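PDB 3NRA: aspartate aminotransferase from Rhodobacter sphaeroides, which probably catalyses the pyridoxal phosphate-dependent transfer of the amino group of L-aspartate to 2-oxoglutarate, giving oxaloacetate and L-glutamate. Local coordinates for residues Ala73-Arg78 with Ser283-Gly288; Tyr260-Ala265 with Gln291-Gly296. All coordinates share one frame; numbering follows the deposited sequence.

Overall arrangement
From the N terminus, the loop after helix 70-73 comes first (73-78), followed by 260-265 at the start of strand 263-267, then 283-288 after helix 269-282 and finally 291-296. The segments alternate, so the two closures cross rather than nest. Contact 1 spans 204 intervening residues, including all seven strands of the larger sheet. Contact 2 closes a loop of 25 residues, mostly helix 269-282, and joins the residues leading into strand 263-267 to the end of helix 288-291 and the turn that follows it. The centres of contacts 1 and 2 lie about 11 Å apart. Q291 of contact 2 bridges them through probable hydrogen bonds to T75 and A286 of contact 1. Both contacts also touch the second subunit.

Contact 1: Ala73-Arg78 with Ser283-Gly288; sequences AYTEYR and SLRAAG
R285 meets the backbone of T75 through two donors on one acceptor. NE gives the straighter bond, R285 NE to T75 O at 2.9 Å with an N-H...O angle of 141°, while NH2 adds a weak one to the same oxygen. CG stands between the backbone N and the carbonyl carbon (chi1 58°), and the chain bends at chi3, bringing NE beside the T75 carbonyl. Within 73-78, T75 OG1 donates to E76 O at 2.7 Å from above the carbonyl plane; Q291 is a further partner of this hydroxyl.

Two waters extend the polar network. One accepts from R285 NH1 and donates to A73 O, each at 2.8 Å; the other ties A286 N to Y77 O.

The remaining contacts are van der Waals or weakly polar. Y77 CA makes a CA-H...O contact of 3.4 Å with L284 O, and Y77 CE1 touches L284 CD2 at 4.0 Å. The same Y77 CE1 lies 3.8 Å from R285 NH2, with ring and guanidinium planes 20° apart. At the other end the backbones close in, G288 CA lying 3.7 Å from A73 O.

Beyond the two segments, the Y74 ring stacks on H46 of the second subunit and packs against S258 of that subunit. This is consistent with the class I aminotransferase dimer, in which a tyrosine at the start of this loop reaches across the interface to the neighbouring subunit's cofactor site.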
ATOM      1  N   ALA B  73     -15.587   3.470   5.612  1.00 15.45           N
ATOM      2  CA  ALA B  73     -14.722   2.296   5.605  1.00 14.70           C
ATOM      3  C   ALA B  73     -14.451   1.829   4.196  1.00 14.87           C
ATOM      4  O   ALA B  73     -13.346   1.350   3.913  1.00 13.45           O
ATOM      5  CB  ALA B  73     -15.363   1.157   6.408  1.00 14.54           C
ATOM      6  N   TYR B  74     -15.477   1.941   3.319  1.00 13.87           N
ATOM      7  CA  TYR B  74     -15.345   1.588   1.905  1.00 15.11           C
ATOM      8  C   TYR B  74     -15.471   2.833   0.995  1.00 15.35           C
ATOM      9  O   TYR B  74     -16.367   3.677   1.177  1.00 17.99           O
ATOM     10  CB  TYR B  74     -16.393   0.528   1.521  1.00 15.66           C
ATOM     11  CG  TYR B  74     -16.102  -0.841   2.112  1.00 14.75           C
ATOM     12  CD1 TYR B  74     -16.514  -1.172   3.405  1.00 17.06           C
ATOM     13  CD2 TYR B  74     -15.416  -1.795   1.383  1.00 15.48           C
ATOM     14  CE1 TYR B  74     -16.226  -2.444   3.953  1.00 16.47           C
ATOM     15  CE2 TYR B  74     -15.141  -3.032   1.895  1.00 15.39           C
ATOM     16  CZ  TYR B  74     -15.560  -3.368   3.177  1.00 15.06           C
ATOM     17  OH  TYR B  74     -15.255  -4.613   3.662  1.00 12.53           O
ATOM     18  N   THR B  75     -14.538   2.969   0.066  1.00 15.19           N
ATOM     19  CA  THR B  75     -14.502   4.103  -0.885  1.00 14.79           C
ATOM     20  C   THR B  75     -14.151   3.545  -2.235  1.00 15.46           C
ATOM     21  O   THR B  75     -13.693   2.384  -2.334  1.00 14.25           O
ATOM     22  CB  THR B  75     -13.380   5.134  -0.541  1.00 14.54           C
ATOM     23  OG1 THR B  75     -12.092   4.589  -0.905  1.00 14.16           O
ATOM     24  CG2 THR B  75     -13.389   5.523   0.954  1.00 13.10           C
ATOM     25  N   GLU B  76     -14.318   4.372  -3.272  1.00 16.19           N
ATOM     26  CA  GLU B  76     -13.810   4.069  -4.597  1.00 17.49           C
ATOM     27  C   GLU B  76     -12.327   3.827  -4.478  1.00 17.11           C
ATOM     28  O   GLU B  76     -11.692   4.389  -3.594  1.00 17.52           O
ATOM     29  CB  GLU B  76     -14.095   5.250  -5.552  1.00 18.64           C
ATOM     30  CG  GLU B  76     -15.568   5.305  -6.030  1.00 22.82           C
ATOM     31  CD  GLU B  76     -15.901   6.515  -6.913  1.00 29.63           C
ATOM     32  OE1 GLU B  76     -14.990   7.053  -7.602  1.00 32.20           O
ATOM     33  OE2 GLU B  76     -17.113   6.900  -6.955  1.00 33.93           O
ATOM     34  N   TYR B  77     -11.766   2.996  -5.346  1.00 16.85           N
ATOM     35  CA  TYR B  77     -10.308   2.686  -5.288  1.00 16.98           C
ATOM     36  C   TYR B  77      -9.439   3.939  -5.381  1.00 16.66           C
ATOM     37  O   TYR B  77      -8.450   4.053  -4.676  1.00 16.52           O
ATOM     38  CB  TYR B  77      -9.878   1.696  -6.394  1.00 16.75           C
ATOM     39  CG  TYR B  77     -10.605   0.369  -6.407  1.00 17.04           C
ATOM     40  CD1 TYR B  77     -10.717  -0.401  -5.265  1.00 18.87           C
ATOM     41  CD2 TYR B  77     -11.166  -0.129  -7.594  1.00 20.41           C
ATOM     42  CE1 TYR B  77     -11.375  -1.626  -5.280  1.00 20.93           C
ATOM     43  CE2 TYR B  77     -11.842  -1.350  -7.617  1.00 22.28           C
ATOM     44  CZ  TYR B  77     -11.934  -2.094  -6.465  1.00 23.96           C
ATOM     45  OH  TYR B  77     -12.611  -3.302  -6.475  1.00 26.04           O
ATOM     46  N   ARG B  78      -9.835   4.887  -6.220  1.00 17.33           N
ATOM     47  CA  ARG B  78      -9.103   6.187  -6.334  1.00 18.42           C
ATOM     48  C   ARG B  78      -9.294   7.167  -5.150  1.00 17.57           C
ATOM     49  O   ARG B  78      -8.627   8.200  -5.090  1.00 17.83           O
ATOM     50  CB  ARG B  78      -9.457   6.886  -7.645  1.00 19.54           C
ATOM     51  CG  ARG B  78     -10.844   7.434  -7.734  1.00 23.37           C
ATOM     52  CD  ARG B  78     -11.166   7.906  -9.152  1.00 29.62           C
ATOM     53  NE  ARG B  78     -11.284   6.801 -10.102  1.00 34.76           N
ATOM     54  CZ  ARG B  78     -11.783   6.908 -11.340  1.00 40.59           C
ATOM     55  NH1 ARG B  78     -12.213   8.092 -11.822  1.00 42.19           N
ATOM     56  NH2 ARG B  78     -11.863   5.817 -12.109  1.00 41.25           N
ATOM     57  N   SER B 283      -3.305  -2.467  -3.122  1.00 13.68           N
ATOM     58  CA  SER B 283      -3.868  -2.432  -1.752  1.00 13.81           C
ATOM     59  C   SER B 283      -5.357  -2.026  -1.648  1.00 14.18           C
ATOM     60  O   SER B 283      -5.837  -1.719  -0.534  1.00 13.55           O
ATOM     61  CB  SER B 283      -3.026  -1.494  -0.878  1.00 14.03           C
ATOM     62  OG  SER B 283      -3.072  -0.150  -1.364  1.00 13.48           O
ATOM     63  N   LEU B 284      -6.092  -2.092  -2.779  1.00 14.27           N
ATOM     64  CA  LEU B 284      -7.501  -1.601  -2.913  1.00 14.38           C
ATOM     65  C   LEU B 284      -7.641  -0.081  -2.824  1.00 14.48           C
ATOM     66  O   LEU B 284      -8.072   0.549  -3.770  1.00 15.04           O
ATOM     67  CB  LEU B 284      -8.469  -2.285  -1.929  1.00 15.03           C
ATOM     68  CG  LEU B 284      -8.599  -3.804  -1.942  1.00 17.17           C
ATOM     69  CD1 LEU B 284      -9.546  -4.253  -0.839  1.00 17.33           C
ATOM     70  CD2 LEU B 284      -9.084  -4.317  -3.308  1.00 16.46           C
ATOM     71  N   ARG B 285      -7.328   0.497  -1.670  1.00 14.22           N
ATOM     72  CA  ARG B 285      -7.543   1.897  -1.448  1.00 12.87           C
ATOM     73  C   ARG B 285      -6.625   2.369  -0.360  1.00 12.62           C
ATOM     74  O   ARG B 285      -6.072   1.562   0.372  1.00 11.86           O
ATOM     75  CB  ARG B 285      -8.999   2.146  -1.062  1.00 12.83           C
ATOM     76  CG  ARG B 285      -9.481   1.368   0.212  1.00 13.78           C
ATOM     77  CD  ARG B 285     -10.937   1.627   0.508  1.00 13.73           C
ATOM     78  NE  ARG B 285     -11.717   1.149  -0.601  1.00 15.60           N
ATOM     79  CZ  ARG B 285     -12.068  -0.128  -0.813  1.00 15.55           C
ATOM     80  NH1 ARG B 285     -11.838  -1.089   0.099  1.00 12.79           N
ATOM     81  NH2 ARG B 285     -12.686  -0.438  -1.941  1.00 15.00           N
ATOM     82  N   ALA B 286      -6.420   3.686  -0.279  1.00 12.03           N
ATOM     83  CA  ALA B 286      -5.946   4.293   0.955  1.00 11.56           C
ATOM     84  C   ALA B 286      -6.955   3.951   2.055  1.00 11.98           C
ATOM     85  O   ALA B 286      -8.166   3.984   1.815  1.00 12.44           O
ATOM     86  CB  ALA B 286      -5.826   5.827   0.780  1.00 10.51           C
ATOM     87  N   ALA B 287      -6.467   3.643   3.254  1.00 12.60           N
ATOM     88  CA  ALA B 287      -7.355   3.210   4.357  1.00 12.76           C
ATOM     89  C   ALA B 287      -8.593   4.110   4.425  1.00 13.19           C
ATOM     90  O   ALA B 287      -8.474   5.358   4.514  1.00 13.08           O
ATOM     91  CB  ALA B 287      -6.616   3.218   5.695  1.00 12.43           C
ATOM     92  N   GLY B 288      -9.773   3.487   4.318  1.00 12.51           N
ATOM     93  CA  GLY B 288     -11.026   4.213   4.321  1.00 13.06           C
ATOM     94  C   GLY B 288     -11.136   5.223   5.452  1.00 12.56           C
ATOM     95  O   GLY B 288     -11.426   6.386   5.211  1.00 12.53           O
TER
HETATM   96  O   HOH W   1     -11.852  -0.708   2.843  1.00 14.96           O
HETATM   97  O   HOH W   2      -7.832   5.412  -2.149  1.00  8.77           O

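Contact 2: Tyr260-Ala265 with Gln291-Gly296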
ATOM      1  N   TYR B 260      -1.260   8.002   9.688  1.00 16.39           N
ATOM      2  CA  TYR B 260      -2.509   7.715   8.964  1.00 15.34           C
ATOM      3  C   TYR B 260      -2.273   7.142   7.558  1.00 15.66           C
ATOM      4  O   TYR B 260      -3.150   6.529   7.012  1.00 16.39           O
ATOM      5  CB  TYR B 260      -3.373   8.969   8.899  1.00 14.96           C
ATOM      6  CG  TYR B 260      -3.912   9.423  10.274  1.00 13.96           C
ATOM      7  CD1 TYR B 260      -5.017   8.820  10.840  1.00 14.49           C
ATOM      8  CD2 TYR B 260      -3.353  10.494  10.937  1.00 14.17           C
ATOM      9  CE1 TYR B 260      -5.521   9.243  12.102  1.00 14.59           C
ATOM     10  CE2 TYR B 260      -3.859  10.935  12.187  1.00 15.09           C
ATOM     11  CZ  TYR B 260      -4.940  10.298  12.750  1.00 12.69           C
ATOM     12  OH  TYR B 260      -5.447  10.724  13.976  1.00 15.09           O
ATOM     13  N   ARG B 261      -1.072   7.356   6.998  1.00 15.36           N
ATOM     14  CA  ARG B 261      -0.652   6.794   5.697  1.00 14.28           C
ATOM     15  C   ARG B 261      -1.503   7.328   4.480  1.00 14.04           C
ATOM     16  O   ARG B 261      -2.270   6.576   3.858  1.00 13.18           O
ATOM     17  CB  ARG B 261      -0.630   5.262   5.745  1.00 14.00           C
ATOM     18  CG  ARG B 261       0.244   4.582   4.598  1.00 13.94           C
ATOM     19  CD  ARG B 261       1.598   4.123   5.133  1.00 14.10           C
ATOM     20  NE  ARG B 261       2.354   5.227   5.691  1.00 14.71           N
ATOM     21  CZ  ARG B 261       3.140   6.055   5.011  1.00 14.24           C
ATOM     22  NH1 ARG B 261       3.413   5.863   3.729  1.00 15.93           N
ATOM     23  NH2 ARG B 261       3.681   7.075   5.643  1.00 14.43           N
ATOM     24  N   LEU B 262      -1.307   8.617   4.144  1.00 13.24           N
ATOM     25  CA  LEU B 262      -2.084   9.289   3.117  1.00 13.39           C
ATOM     26  C   LEU B 262      -1.201  10.078   2.196  1.00 13.37           C
ATOM     27  O   LEU B 262      -0.244  10.703   2.631  1.00 13.53           O
ATOM     28  CB  LEU B 262      -3.133  10.232   3.750  1.00 14.39           C
ATOM     29  CG  LEU B 262      -4.145   9.521   4.631  1.00 13.78           C
ATOM     30  CD1 LEU B 262      -4.759  10.504   5.590  1.00 14.01           C
ATOM     31  CD2 LEU B 262      -5.206   8.813   3.759  1.00 13.25           C
ATOM     32  N   GLY B 263      -1.495   9.994   0.896  1.00 13.11           N
ATOM     33  CA  GLY B 263      -0.869  10.832  -0.090  1.00 12.49           C
ATOM     34  C   GLY B 263      -1.842  11.083  -1.178  1.00 12.88           C
ATOM     35  O   GLY B 263      -2.914  10.466  -1.219  1.00 13.48           O
ATOM     36  N   VAL B 264      -1.491  11.987  -2.078  1.00 13.14           N
ATOM     37  CA  VAL B 264      -2.273  12.188  -3.287  1.00 12.48           C
ATOM     38  C   VAL B 264      -1.385  12.332  -4.482  1.00 12.68           C
ATOM     39  O   VAL B 264      -0.199  12.712  -4.351  1.00 13.86           O
ATOM     40  CB  VAL B 264      -3.168  13.435  -3.212  1.00 12.03           C
ATOM     41  CG1 VAL B 264      -4.198  13.285  -2.093  1.00 10.96           C
ATOM     42  CG2 VAL B 264      -2.306  14.715  -3.069  1.00 10.26           C
ATOM     43  N   ALA B 265      -1.955  12.033  -5.649  1.00 11.85           N
ATOM     44  CA  ALA B 265      -1.331  12.324  -6.932  1.00 11.58           C
ATOM     45  C   ALA B 265      -2.356  12.997  -7.832  1.00 11.99           C
ATOM     46  O   ALA B 265      -3.551  12.671  -7.780  1.00 12.64           O
ATOM     47  CB  ALA B 265      -0.835  11.104  -7.556  1.00 10.30           C
ATOM     48  N   GLN B 291      -8.760   8.266   5.350  1.00 15.57           N
ATOM     49  CA  GLN B 291      -9.065   9.282   4.334  1.00 14.62           C
ATOM     50  C   GLN B 291      -9.751  10.506   4.937  1.00 15.44           C
ATOM     51  O   GLN B 291      -9.413  11.629   4.595  1.00 14.14           O
ATOM     52  CB  GLN B 291      -9.900   8.689   3.213  1.00 14.47           C
ATOM     53  CG  GLN B 291      -9.100   7.797   2.253  1.00 14.01           C
ATOM     54  CD  GLN B 291      -9.929   7.323   1.098  1.00 13.77           C
ATOM     55  OE1 GLN B 291     -10.614   8.116   0.464  1.00 14.25           O
ATOM     56  NE2 GLN B 291      -9.895   6.003   0.817  1.00 12.22           N
ATOM     57  N   ALA B 292     -10.629  10.263   5.922  1.00 16.04           N
ATOM     58  CA  ALA B 292     -11.368  11.291   6.606  1.00 15.93           C
ATOM     59  C   ALA B 292     -10.515  12.428   7.160  1.00 16.15           C
ATOM     60  O   ALA B 292     -11.018  13.536   7.254  1.00 16.42           O
ATOM     61  CB  ALA B 292     -12.251  10.657   7.795  1.00 16.03           C
ATOM     62  N   VAL B 293      -9.247  12.168   7.560  1.00 15.08           N
ATOM     63  CA  VAL B 293      -8.418  13.254   8.125  1.00 15.43           C
ATOM     64  C   VAL B 293      -8.074  14.322   7.073  1.00 15.64           C
ATOM     65  O   VAL B 293      -7.813  15.480   7.430  1.00 15.98           O
ATOM     66  CB  VAL B 293      -7.105  12.761   8.799  1.00 15.98           C
ATOM     67  CG1 VAL B 293      -7.405  11.665   9.852  1.00 14.90           C
ATOM     68  CG2 VAL B 293      -6.094  12.289   7.750  1.00 15.41           C
ATOM     69  N   LEU B 294      -8.124  13.945   5.793  1.00 14.38           N
ATOM     70  CA  LEU B 294      -7.859  14.871   4.695  1.00 14.96           C
ATOM     71  C   LEU B 294      -8.911  15.944   4.537  1.00 16.02           C
ATOM     72  O   LEU B 294      -8.655  16.941   3.872  1.00 16.40           O
ATOM     73  CB  LEU B 294      -7.723  14.109   3.355  1.00 13.74           C
ATOM     74  CG  LEU B 294      -6.550  13.121   3.276  1.00 13.72           C
ATOM     75  CD1 LEU B 294      -6.634  12.290   2.010  1.00 13.37           C
ATOM     76  CD2 LEU B 294      -5.217  13.878   3.347  1.00 11.70           C
ATOM     77  N   ARG B 295     -10.090  15.771   5.160  1.00 16.28           N
ATOM     78  CA  ARG B 295     -11.099  16.847   5.184  1.00 16.59           C
ATOM     79  C   ARG B 295     -10.560  18.145   5.836  1.00 16.66           C
ATOM     80  O   ARG B 295     -11.026  19.264   5.507  1.00 16.49           O
ATOM     81  CB  ARG B 295     -12.374  16.374   5.888  1.00 16.42           C
ATOM     82  CG  ARG B 295     -13.085  15.222   5.170  1.00 18.39           C
ATOM     83  CD  ARG B 295     -14.528  14.985   5.721  1.00 23.31           C
ATOM     84  NE  ARG B 295     -15.256  14.001   4.898  1.00 21.76           N
ATOM     85  CZ  ARG B 295     -15.364  12.689   5.164  1.00 25.02           C
ATOM     86  NH1 ARG B 295     -14.833  12.145   6.272  1.00 25.75           N
ATOM     87  NH2 ARG B 295     -16.015  11.901   4.302  1.00 24.25           N
ATOM     88  N   GLY B 296      -9.564  17.989   6.727  1.00 16.53           N
ATOM     89  CA  GLY B 296      -8.901  19.121   7.385  1.00 17.58           C
ATOM     90  C   GLY B 296      -7.650  19.666   6.673  1.00 17.38           C
ATOM     91  O   GLY B 296      -7.093  20.672   7.107  1.00 16.99           O
TER
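Q291, whose CA is touched by L262 CD2 at 3.9 Å, carries a side-chain amide held at both ends: NE2 donates to A286 O and T75 OG1, and OE1 accepts from the backbone N of D80. These three bonds fix the rotation of the amide, while L262 CD2 packs on the backbone of Q291, near both N and CA.

V293 CG1 sits over the centre of the Y260 ring, 3.9 Å from the centroid and only 13° off the normal, a well-aligned CH-pi contact. With this branch anti to the carbonyl carbon (chi1 -53°), V293 presents CG1 to the ring face. The same ring meets Y289 of the second subunit edge-to-face.

L262 and L294 approach tip to tip, L262 CD1 lying 3.9 Å from L294 CG, while I107 of strand 105-108 also touches L294. The L294 N to Q291 O bond of 2.9 Å belongs to the turn that carries V293 and L294.

The chemistry across the contact is thus apolar and CH-pi, with the Q291 amide and the R261 guanidinium bonded elsewhere: R261, between Y260 and L262 in sequence, hydrogen-bonds through NH1 to a phosphate oxygen of the modified lysine at position 253, so the packed residues flank a phosphate-binding arginine along the chain.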